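Local atomic coordinates of IPT/TIG domain-containing protein (PDB entry 3TC9), a protein that is of uncertain function but, as an auxiliary nutrient-binding protein with an immunoglobulin-like domain and a six-bladed beta-propeller, probably helps Bacteroides capture nutrients. Residues 77-82 with 95-101; 153-158 with 180-186; 261-266 with 305-309; 375-381 with 392-398. All blocks are in the same frame, centred on the assembly; numbering follows the deposited sequence.

Interaction 1 of 4, residues 77-82 with 95-101; sequences DGDIKL and TEANEKF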
# COMPACT_ATOMS: atom_id res chain seq x y z
N ASP B 77 10.73 -3.71 21.05
CA ASP B 77 11.31 -5.06 21.23
C ASP B 77 10.47 -5.97 22.13
O ASP B 77 10.56 -7.19 22.00
CB ASP B 77 12.74 -4.98 21.81
CG ASP B 77 13.71 -4.13 21.00
OD1 ASP B 77 13.59 -4.11 19.75
OD2 ASP B 77 14.61 -3.50 21.62
N GLY B 78 9.70 -5.39 23.04
CA GLY B 78 8.85 -6.16 23.94
C GLY B 78 9.54 -7.02 24.98
O GLY B 78 8.86 -7.75 25.69
N ASP B 79 10.90 -6.96 25.09
CA ASP B 79 11.62 -7.73 26.13
C ASP B 79 11.32 -7.09 27.49
O ASP B 79 11.42 -5.87 27.63
CB ASP B 79 13.14 -7.85 25.85
CG ASP B 79 13.94 -6.56 25.83
OD1 ASP B 79 13.73 -5.74 24.89
OD2 ASP B 79 14.83 -6.39 26.72
N ILE B 80 10.88 -7.89 28.46
CA ILE B 80 10.48 -7.44 29.80
C ILE B 80 11.52 -7.80 30.87
O ILE B 80 11.80 -8.98 31.12
CB ILE B 80 9.08 -8.00 30.20
CG1 ILE B 80 8.00 -7.58 29.18
CG2 ILE B 80 8.69 -7.59 31.63
CD1 ILE B 80 6.89 -8.45 29.13
N LYS B 81 12.04 -6.75 31.55
CA LYS B 81 12.98 -6.86 32.66
C LYS B 81 12.35 -6.27 33.90
O LYS B 81 11.58 -5.32 33.80
CB LYS B 81 14.30 -6.13 32.35
CG LYS B 81 15.07 -6.72 31.16
CD LYS B 81 16.41 -6.02 31.03
CE LYS B 81 17.19 -6.45 29.81
NZ LYS B 81 17.66 -7.85 29.88
N LEU B 82 12.61 -6.86 35.06
CA LEU B 82 12.11 -6.38 36.35
C LEU B 82 13.27 -6.36 37.37
O LEU B 82 14.04 -7.32 37.47
CB LEU B 82 10.94 -7.25 36.88
CG LEU B 82 10.33 -6.87 38.24
CD1 LEU B 82 8.91 -7.32 38.32
CD2 LEU B 82 11.08 -7.52 39.40
N THR B 95 15.33 -9.92 37.38
CA THR B 95 14.71 -11.03 36.66
C THR B 95 14.29 -10.55 35.26
O THR B 95 14.40 -9.37 34.94
CB THR B 95 13.55 -11.69 37.48
OG1 THR B 95 13.17 -12.91 36.86
CG2 THR B 95 12.32 -10.81 37.59
N GLU B 96 13.88 -11.49 34.43
CA GLU B 96 13.47 -11.24 33.06
C GLU B 96 12.35 -12.21 32.69
O GLU B 96 12.31 -13.34 33.19
CB GLU B 96 14.70 -11.45 32.15
CG GLU B 96 14.66 -10.69 30.84
CD GLU B 96 15.93 -10.74 30.00
OE1 GLU B 96 17.04 -10.88 30.57
OE2 GLU B 96 15.80 -10.58 28.76
N ALA B 97 11.45 -11.78 31.80
CA ALA B 97 10.39 -12.65 31.29
C ALA B 97 10.94 -13.56 30.17
O ALA B 97 11.86 -13.14 29.46
CB ALA B 97 9.24 -11.81 30.77
N ASN B 98 10.39 -14.78 30.01
CA ASN B 98 10.86 -15.68 28.95
C ASN B 98 10.34 -15.30 27.56
O ASN B 98 10.97 -15.60 26.55
CB ASN B 98 10.45 -17.12 29.22
CG ASN B 98 11.22 -17.75 30.33
OD1 ASN B 98 10.63 -18.23 31.30
ND2 ASN B 98 12.54 -17.74 30.21
N GLU B 99 9.16 -14.70 27.52
CA GLU B 99 8.52 -14.28 26.28
C GLU B 99 8.57 -12.77 26.12
O GLU B 99 8.57 -12.03 27.10
CB GLU B 99 7.06 -14.75 26.25
CG GLU B 99 6.85 -16.22 25.99
CD GLU B 99 5.47 -16.53 25.47
OE1 GLU B 99 4.56 -16.72 26.31
OE2 GLU B 99 5.28 -16.56 24.23
N LYS B 100 8.58 -12.32 24.89
CA LYS B 100 8.55 -10.91 24.54
C LYS B 100 7.11 -10.46 24.33
O LYS B 100 6.30 -11.24 23.83
CB LYS B 100 9.38 -10.66 23.26
CG LYS B 100 10.87 -10.82 23.44
CD LYS B 100 11.59 -10.50 22.12
CE LYS B 100 13.10 -10.59 22.23
NZ LYS B 100 13.73 -9.29 22.59
N PHE B 101 6.78 -9.22 24.71
CA PHE B 101 5.47 -8.61 24.49
C PHE B 101 5.38 -8.18 22.99
O PHE B 101 6.37 -7.68 22.44
CB PHE B 101 5.29 -7.41 25.44
CG PHE B 101 4.09 -6.52 25.18
CD1 PHE B 101 2.83 -6.87 25.64
CD2 PHE B 101 4.23 -5.34 24.46
CE1 PHE B 101 1.73 -6.05 25.38
CE2 PHE B 101 3.14 -4.51 24.23
CZ PHE B 101 1.90 -4.87 24.70
O HOH W 1 10.69 -10.53 27.91

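Interaction 2 of 4, residues 153-158 with 180-186; sequences YLVGEQ and KVRTICW. With EDO (1,2-ethanediol), chain U; PO4 (phosphate ion), chain Q.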
# COMPACT_ATOMS: atom_id res chain seq x y z
N TYR B 153 5.71 23.84 -0.15
CA TYR B 153 5.32 25.24 -0.13
C TYR B 153 4.03 25.43 0.65
O TYR B 153 3.19 24.51 0.72
CB TYR B 153 5.16 25.80 -1.56
CG TYR B 153 6.48 25.93 -2.28
CD1 TYR B 153 7.25 27.09 -2.14
CD2 TYR B 153 6.99 24.89 -3.05
CE1 TYR B 153 8.49 27.21 -2.77
CE2 TYR B 153 8.22 25.01 -3.71
CZ TYR B 153 8.96 26.18 -3.57
OH TYR B 153 10.17 26.30 -4.20
N LEU B 154 3.87 26.62 1.23
CA LEU B 154 2.68 27.00 1.99
C LEU B 154 2.35 28.47 1.72
O LEU B 154 3.25 29.27 1.48
CB LEU B 154 2.85 26.74 3.52
CG LEU B 154 3.90 27.57 4.33
CD1 LEU B 154 3.30 28.90 4.86
CD2 LEU B 154 4.38 26.80 5.53
N VAL B 155 1.06 28.83 1.79
CA VAL B 155 0.57 30.20 1.67
C VAL B 155 -0.14 30.48 2.98
O VAL B 155 -0.66 29.56 3.58
CB VAL B 155 -0.28 30.51 0.41
CG1 VAL B 155 0.56 30.47 -0.86
CG2 VAL B 155 -1.50 29.60 0.29
N GLY B 156 -0.12 31.73 3.43
CA GLY B 156 -0.66 32.08 4.74
C GLY B 156 -1.58 33.26 4.82
O GLY B 156 -1.53 33.98 5.82
N GLU B 157 -2.47 33.44 3.81
CA GLU B 157 -3.43 34.55 3.71
C GLU B 157 -2.65 35.87 3.69
O GLU B 157 -1.94 36.12 2.71
CB GLU B 157 -4.52 34.51 4.80
CG GLU B 157 -5.69 33.60 4.44
CD GLU B 157 -6.69 33.25 5.53
OE1 GLU B 157 -6.60 33.81 6.65
OE2 GLU B 157 -7.58 32.42 5.24
N GLN B 158 -2.72 36.66 4.77
CA GLN B 158 -1.99 37.92 4.86
C GLN B 158 -0.49 37.68 5.13
O GLN B 158 0.32 38.55 4.83
CB GLN B 158 -2.60 38.86 5.93
CG GLN B 158 -2.39 38.45 7.39
CD GLN B 158 -3.54 37.68 7.98
OE1 GLN B 158 -4.25 36.91 7.33
NE2 GLN B 158 -3.72 37.84 9.27
N LYS B 180 -4.34 38.57 0.83
CA LYS B 180 -5.05 37.36 1.27
C LYS B 180 -4.84 36.18 0.28
O LYS B 180 -5.73 35.86 -0.50
CB LYS B 180 -6.54 37.66 1.46
CG LYS B 180 -7.29 36.68 2.35
CD LYS B 180 -8.77 37.04 2.37
CE LYS B 180 -9.59 36.17 3.30
NZ LYS B 180 -11.04 36.23 2.97
N VAL B 181 -3.66 35.52 0.36
CA VAL B 181 -3.32 34.39 -0.50
C VAL B 181 -4.08 33.11 -0.04
O VAL B 181 -3.92 32.68 1.10
CB VAL B 181 -1.82 34.14 -0.61
CG1 VAL B 181 -1.53 33.23 -1.79
CG2 VAL B 181 -1.06 35.46 -0.74
N ARG B 182 -4.86 32.51 -0.94
CA ARG B 182 -5.74 31.40 -0.62
C ARG B 182 -5.23 30.02 -1.01
O ARG B 182 -5.38 29.08 -0.25
CB ARG B 182 -7.11 31.62 -1.29
CG ARG B 182 -7.85 32.89 -0.84
CD ARG B 182 -8.12 32.92 0.67
NE ARG B 182 -8.89 31.76 1.11
CZ ARG B 182 -10.21 31.75 1.25
NH1 ARG B 182 -10.92 32.85 1.02
NH2 ARG B 182 -10.83 30.65 1.65
N THR B 183 -4.70 29.88 -2.23
CA THR B 183 -4.27 28.59 -2.74
C THR B 183 -2.97 28.68 -3.51
O THR B 183 -2.51 29.76 -3.85
CB THR B 183 -5.37 27.94 -3.67
OG1 THR B 183 -5.63 28.75 -4.83
CG2 THR B 183 -6.67 27.58 -2.95
N ILE B 184 -2.43 27.47 -3.79
CA ILE B 184 -1.26 27.13 -4.59
C ILE B 184 -1.64 26.01 -5.51
O ILE B 184 -2.15 24.98 -5.06
CB ILE B 184 0.00 26.69 -3.78
CG1 ILE B 184 0.27 27.50 -2.54
CG2 ILE B 184 1.26 26.51 -4.67
CD1 ILE B 184 0.70 26.64 -1.38
N CYS B 185 -1.31 26.18 -6.79
CA CYS B 185 -1.40 25.09 -7.74
C CYS B 185 -0.28 25.26 -8.78
O CYS B 185 0.50 26.22 -8.70
CB CYS B 185 -2.79 24.93 -8.38
SG CYS B 185 -3.38 26.36 -9.31
N TRP B 186 -0.10 24.26 -9.62
CA TRP B 186 1.03 24.21 -10.53
C TRP B 186 0.58 23.99 -11.95
O TRP B 186 -0.43 23.33 -12.19
CB TRP B 186 1.96 23.05 -10.12
CG TRP B 186 2.45 23.15 -8.70
CD1 TRP B 186 1.80 22.73 -7.57
CD2 TRP B 186 3.68 23.73 -8.26
NE1 TRP B 186 2.56 23.01 -6.45
CE2 TRP B 186 3.72 23.63 -6.85
CE3 TRP B 186 4.76 24.33 -8.93
CZ2 TRP B 186 4.80 24.10 -6.10
CZ3 TRP B 186 5.83 24.79 -8.18
CH2 TRP B 186 5.85 24.66 -6.78
C1 EDO U . -8.01 28.71 2.35
O1 EDO U . -7.48 28.76 1.03
C2 EDO U . -8.25 27.24 2.67
O2 EDO U . -7.45 26.84 3.79
P PO4 Q . -3.72 36.12 12.51
O1 PO4 Q . -4.23 35.30 13.76
O2 PO4 Q . -4.97 36.64 11.70
O3 PO4 Q . -2.82 35.23 11.61
O4 PO4 Q . -2.83 37.35 12.91

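Interaction 3 of 4, residues 261-266 with 305-309; sequences TPLFTI and RLTTP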
# COMPACT_ATOMS: atom_id res chain seq x y z
N THR B 261 -13.26 31.43 -19.71
CA THR B 261 -14.61 31.03 -20.03
C THR B 261 -15.40 30.91 -18.75
O THR B 261 -15.00 30.13 -17.88
CB THR B 261 -14.60 29.71 -20.84
OG1 THR B 261 -13.76 29.87 -21.97
CG2 THR B 261 -16.00 29.28 -21.28
N PRO B 262 -16.54 31.62 -18.59
CA PRO B 262 -17.38 31.39 -17.39
C PRO B 262 -18.07 30.03 -17.56
O PRO B 262 -18.55 29.73 -18.67
CB PRO B 262 -18.35 32.58 -17.37
CG PRO B 262 -17.99 33.42 -18.58
CD PRO B 262 -17.18 32.58 -19.51
N LEU B 263 -18.07 29.17 -16.53
CA LEU B 263 -18.63 27.83 -16.70
C LEU B 263 -20.04 27.66 -16.14
O LEU B 263 -20.98 27.44 -16.91
CB LEU B 263 -17.69 26.78 -16.08
CG LEU B 263 -16.90 25.90 -17.05
CD1 LEU B 263 -16.38 26.67 -18.25
CD2 LEU B 263 -15.76 25.21 -16.33
N PHE B 264 -20.18 27.72 -14.82
CA PHE B 264 -21.46 27.54 -14.13
C PHE B 264 -21.40 28.20 -12.78
O PHE B 264 -20.33 28.41 -12.22
CB PHE B 264 -21.81 26.03 -13.96
CG PHE B 264 -20.68 25.12 -13.52
CD1 PHE B 264 -20.29 25.06 -12.18
CD2 PHE B 264 -20.02 24.30 -14.43
CE1 PHE B 264 -19.24 24.23 -11.78
CE2 PHE B 264 -18.97 23.47 -14.02
CZ PHE B 264 -18.59 23.45 -12.70
N THR B 265 -22.59 28.51 -12.25
CA THR B 265 -22.83 29.08 -10.92
C THR B 265 -23.14 27.86 -10.01
O THR B 265 -23.78 26.90 -10.48
CB THR B 265 -23.97 30.13 -11.08
OG1 THR B 265 -23.40 31.44 -11.10
CG2 THR B 265 -25.08 30.02 -10.04
N ILE B 266 -22.70 27.88 -8.73
CA ILE B 266 -22.98 26.76 -7.82
C ILE B 266 -24.43 26.82 -7.31
O ILE B 266 -25.16 25.84 -7.47
CB ILE B 266 -21.96 26.65 -6.63
CG1 ILE B 266 -20.48 26.51 -7.11
CG2 ILE B 266 -22.36 25.53 -5.63
CD1 ILE B 266 -20.15 25.41 -8.15
N ARG B 305 -13.80 20.08 -19.78
CA ARG B 305 -14.45 20.97 -18.80
C ARG B 305 -15.09 20.25 -17.64
O ARG B 305 -15.61 19.13 -17.80
CB ARG B 305 -15.58 21.76 -19.47
CG ARG B 305 -15.14 22.93 -20.33
CD ARG B 305 -16.29 23.34 -21.22
NE ARG B 305 -15.90 24.39 -22.15
CZ ARG B 305 -16.72 25.36 -22.57
NH1 ARG B 305 -17.96 25.43 -22.11
NH2 ARG B 305 -16.29 26.27 -23.44
N LEU B 306 -15.12 20.93 -16.48
CA LEU B 306 -15.87 20.48 -15.33
C LEU B 306 -17.35 20.64 -15.68
O LEU B 306 -17.69 21.51 -16.48
CB LEU B 306 -15.49 21.32 -14.10
CG LEU B 306 -14.24 20.90 -13.33
CD1 LEU B 306 -13.96 21.88 -12.21
CD2 LEU B 306 -14.38 19.49 -12.78
N THR B 307 -18.22 19.80 -15.14
CA THR B 307 -19.65 19.90 -15.48
C THR B 307 -20.48 20.20 -14.23
O THR B 307 -19.94 20.19 -13.13
CB THR B 307 -20.12 18.61 -16.17
OG1 THR B 307 -19.94 17.51 -15.27
CG2 THR B 307 -19.39 18.34 -17.48
N THR B 308 -21.80 20.43 -14.40
CA THR B 308 -22.80 20.75 -13.37
C THR B 308 -22.58 19.90 -12.11
O THR B 308 -22.68 18.67 -12.19
CB THR B 308 -24.25 20.56 -13.92
OG1 THR B 308 -24.36 21.21 -15.19
CG2 THR B 308 -25.32 21.08 -12.97
N PRO B 309 -22.25 20.57 -10.96
CA PRO B 309 -21.97 19.83 -9.71
C PRO B 309 -23.20 19.31 -8.97
O PRO B 309 -24.29 19.87 -9.08
CB PRO B 309 -21.28 20.89 -8.83
CG PRO B 309 -21.02 22.04 -9.70
CD PRO B 309 -22.03 22.01 -10.77

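Interaction 4 of 4, residues 375-381 with 392-398; sequences TFAGRGS and LRQEARF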
# COMPACT_ATOMS: atom_id res chain seq x y z
N THR B 375 -14.44 11.23 11.43
CA THR B 375 -13.44 12.13 11.98
C THR B 375 -12.16 11.35 12.18
O THR B 375 -12.16 10.28 12.78
CB THR B 375 -13.96 12.78 13.25
OG1 THR B 375 -15.11 13.53 12.88
CG2 THR B 375 -12.90 13.70 13.96
N PHE B 376 -11.07 11.87 11.65
CA PHE B 376 -9.79 11.21 11.74
C PHE B 376 -9.03 11.60 12.99
O PHE B 376 -8.50 10.72 13.69
CB PHE B 376 -8.96 11.53 10.48
CG PHE B 376 -7.59 10.89 10.39
CD1 PHE B 376 -7.44 9.51 10.45
CD2 PHE B 376 -6.46 11.67 10.15
CE1 PHE B 376 -6.17 8.92 10.29
CE2 PHE B 376 -5.21 11.08 9.98
CZ PHE B 376 -5.07 9.71 10.03
N ALA B 377 -8.93 12.91 13.26
CA ALA B 377 -8.08 13.40 14.35
C ALA B 377 -8.57 14.70 14.89
O ALA B 377 -9.12 15.50 14.15
CB ALA B 377 -6.65 13.58 13.87
N GLY B 378 -8.34 14.91 16.17
CA GLY B 378 -8.74 16.13 16.85
C GLY B 378 -9.87 15.88 17.81
O GLY B 378 -10.40 14.76 17.87
N ARG B 379 -10.24 16.94 18.56
CA ARG B 379 -11.32 16.95 19.55
C ARG B 379 -11.03 15.97 20.71
O ARG B 379 -11.94 15.52 21.38
CB ARG B 379 -12.70 16.67 18.89
CG ARG B 379 -13.01 17.60 17.73
CD ARG B 379 -14.29 17.23 17.03
NE ARG B 379 -15.48 17.50 17.85
CZ ARG B 379 -16.14 18.65 17.87
NH1 ARG B 379 -15.72 19.67 17.14
NH2 ARG B 379 -17.22 18.78 18.62
N GLY B 380 -9.76 15.71 21.00
CA GLY B 380 -9.36 14.88 22.12
C GLY B 380 -9.38 15.66 23.42
O GLY B 380 -9.78 16.83 23.44
N SER B 381 -8.95 15.02 24.52
CA SER B 381 -8.83 15.62 25.85
C SER B 381 -10.08 16.34 26.34
O SER B 381 -9.99 17.37 27.02
CB SER B 381 -7.66 16.60 25.90
OG SER B 381 -6.46 16.09 25.35
N LEU B 392 -4.87 10.32 18.24
CA LEU B 392 -5.68 11.04 17.24
C LEU B 392 -7.06 11.47 17.74
O LEU B 392 -7.42 12.62 17.54
CB LEU B 392 -5.86 10.17 15.99
CG LEU B 392 -4.85 10.38 14.86
CD1 LEU B 392 -3.44 10.20 15.34
CD2 LEU B 392 -5.12 9.40 13.72
N ARG B 393 -7.79 10.59 18.44
CA ARG B 393 -9.13 10.89 18.91
C ARG B 393 -9.24 11.12 20.41
O ARG B 393 -10.11 11.87 20.82
CB ARG B 393 -10.11 9.79 18.49
CG ARG B 393 -10.27 9.65 16.98
CD ARG B 393 -10.84 10.87 16.26
NE ARG B 393 -12.10 11.34 16.84
CZ ARG B 393 -13.30 10.88 16.51
NH1 ARG B 393 -13.43 9.93 15.59
NH2 ARG B 393 -14.39 11.37 17.10
N GLN B 394 -8.40 10.48 21.23
CA GLN B 394 -8.45 10.58 22.70
C GLN B 394 -7.70 11.77 23.30
O GLN B 394 -8.18 12.32 24.29
CB GLN B 394 -7.93 9.28 23.35
CG GLN B 394 -8.82 8.04 23.10
CD GLN B 394 -10.28 8.35 23.40
OE1 GLN B 394 -10.69 8.57 24.56
NE2 GLN B 394 -11.09 8.41 22.36
N GLU B 395 -6.60 12.20 22.68
CA GLU B 395 -5.75 13.26 23.23
C GLU B 395 -5.58 14.48 22.34
O GLU B 395 -5.65 15.62 22.84
CB GLU B 395 -4.32 12.70 23.52
CG GLU B 395 -4.28 11.56 24.53
CD GLU B 395 -2.90 11.02 24.86
OE1 GLU B 395 -2.13 10.69 23.92
OE2 GLU B 395 -2.62 10.83 26.07
N ALA B 396 -5.30 14.25 21.05
CA ALA B 396 -4.96 15.32 20.11
C ALA B 396 -6.02 16.44 19.97
O ALA B 396 -7.22 16.18 19.92
CB ALA B 396 -4.65 14.74 18.75
N ARG B 397 -5.54 17.70 19.91
CA ARG B 397 -6.34 18.88 19.66
C ARG B 397 -5.62 19.81 18.74
O ARG B 397 -4.40 19.94 18.80
CB ARG B 397 -6.66 19.64 20.93
CG ARG B 397 -7.84 19.09 21.67
CD ARG B 397 -7.50 19.26 23.11
NE ARG B 397 -8.48 20.07 23.80
CZ ARG B 397 -8.32 20.54 25.03
NH1 ARG B 397 -7.18 20.36 25.68
NH2 ARG B 397 -9.29 21.22 25.61
N PHE B 398 -6.41 20.50 17.90
CA PHE B 398 -5.99 21.54 16.95
C PHE B 398 -6.74 22.80 17.27
O PHE B 398 -7.73 22.74 17.99
CB PHE B 398 -6.28 21.12 15.50
CG PHE B 398 -5.68 19.81 15.10
CD1 PHE B 398 -4.35 19.72 14.70
CD2 PHE B 398 -6.45 18.64 15.12
CE1 PHE B 398 -3.80 18.48 14.33
CE2 PHE B 398 -5.89 17.41 14.78
CZ PHE B 398 -4.58 17.34 14.36
O HOH W 2 -15.88 9.16 13.49
O HOH W 3 -11.99 13.01 19.23
O HOH W 4 -9.23 19.53 18.18

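Interaction 1 of 4, residues 77-82 with 95-101
The carbonyl oxygen of G78 accepts the backbone N of F101 at 2.7 Å, with an N-H...O angle of 168°; the CA of K100 also leans on this oxygen as a CA-H...O contact. Further along, L82 and T95 form an antiparallel hydrogen-bonded pair, the N of T95 lying 2.9 Å from the O of L82, and the N of A97 meets the O of I80 at 2.9 Å. Between the I80-A97 and G78-F101 bonds, residues 98-99 loop outward and one water bridges the two backbones: it accepts from the N of I80 at 2.7 Å and donates to the O of A97 and the O of E99. On one face K81 and E96, a non-hydrogen-bonded pair, run alongside each other. The bend at the end of the lysine (chi4 -69°) accompanies a salt bridge of 3.2 Å from K81 NZ to E96 OE1, whose hydrogen bond is weak. On the other face the methyl CG2 of T95 rests 3.9 Å from L82 CB, and A97 CB meets I80 CB. This apolar face of the hairpin 80-85/91-96 packs on the immunoglobulin-like core: I80 touches F23 and M34 of strands 19-28 and 33-39, while L82 touches I20 and L36.

Interaction 2 of 4, residues 153-158 with 180-186
Two neighbouring sheets of the beta-propeller diverge here, strand 153-156 facing strand 181-186 at an axis angle of 160° and joined by a single antiparallel bridge at one end. There the N of V181 donates to the O of E157 at 3.0 Å, and the return bond from E157 N to V181 O is weak. Beyond the bridge, V155 CG1 wedges between two partners, 3.6 Å from V181 CG1 and a tight 3.4 Å from I184 CG1, chi1 of -69° turning this methyl toward both. At the far end the six-membered ring of W186 turns its edge to the face of Y153, an offset edge-to-face pair with centroids 5.8 Å apart and planes at 61°. On the polar side, E157 OE2 lies 4.4 Å from R182 NE, a proximity of charges alone; the stronger partners are R418 for E157 and D198 and E272 for R182. Q158 NE2 donates at 3.0 Å to O2 of a phosphate, probably from the crystallisation liquor, which H159, R418 and R421 also bind. The packed side chains continue into both sheets: V155 reaches W141 of strand 141-145, and V181 and I184 reach I195 and M193 of strand 192-197.

Interaction 3 of 4, residues 261-266 with 305-309
R305 stands at the start of the second segment with its chain extended from CG to NE, which carries the guanidinium up to the opposing strand. Its NH2 comes 3.7 Å from T261 CG2, the two side chains crossing at about a right angle, and one face of the guanidinium looks toward L263 CD1. L306 follows, and both its backbone and its side chain serve the contact. The carbonyl oxygen of L306 lies 3.4 Å from F264 CE2, near the ring plane and therefore at the aromatic edge, while L306 CB sits 4.0 Å from F264 CZ; L263 CD2 approaches the same carbonyl more loosely. T307 contributes mainly its carbonyl oxygen, 3.5 Å from F264 CE2, and its hydroxyl turns elsewhere, to the O of D298. P309 ends the walk as the main apolar partner. Its CD lies over one face of the F264 ring, 4.0 Å from the centroid and 26° off the normal, which meets the geometry of a CH-pi contact. Its CG adds a 3.5 Å approach to F264 CE1 and also touches I266 CD1. The phenyl group can reach between L306 and P309 because chi1 of 44° places its CG between the backbone N and the carbonyl carbon. The segments run 12° apart in direction, yet their nearest CA atoms remain 7.0 Å apart, at F264 and T308. Such side-chain packing between the outermost strands of two successive four-stranded antiparallel sheets is characteristic of adjacent beta-propeller blades.

Interaction 4 of 4, residues 375-381 with 392-398
R393 can be traced from its CB, which points away from 375-381, to a tip that folds back onto it. Bends at chi2 (-62°) and chi3 (-53°) bring CG and CD over the carbonyl oxygen of F376, with CD 3.5 Å from it. NE then donates to a water at 2.9 Å; that water also donates to the O of G378 and the O of R393, tying arginine to both backbones. The guanidinium lies with one face over T375 CG2, and NH1 reaches to within 3.1 Å of T375 O. Beside it, L392 CD2 sits over a face of the F376 ring, 3.8 Å from the centroid, a CH-pi contact. Backbone bonds carry the rest: the N of G378 reaches the O of L392 at 2.8 Å, and the N of G380 reaches the O of A396 at 2.8 Å. S381 grips twice, its N meeting Q394 O almost straight at 177° and its OG taking a lone pair of E395 O at 2.7 Å. G380 CA lies against R393 O in a CA-H...O contact. After a classic beta bulge, F376 and A377 facing I364, the chain leaving strand 372-376 pairs with loop 392-398, which packs on V109 and I426 of the neighbouring sheet, connecting adjacent propeller blades.

Overall arrangement
The four contacts follow one another along the chain without touching. Interaction 1 belongs to the immunoglobulin-like domain, its centre about 51 Å from that of interaction 2 and 63 Å from that of interaction 3, while interactions 2, 3 and 4 lie in the propeller. Interaction 2 is the buried one, interaction 3 a surface contact, and interactions 1 and 4 are partly buried. Interaction 1 joins strands of one hairpin; interactions 2 and 3 join strands of different sheets, and interaction 4 joins a strand end and its following turn to a loop. Chemistry differs accordingly: backbone bonds and water dominate interactions 1 and 4, interaction 2 combines a single bridge with aliphatic and aromatic packing, and interaction 3 relies on side-chain packing between edge strands.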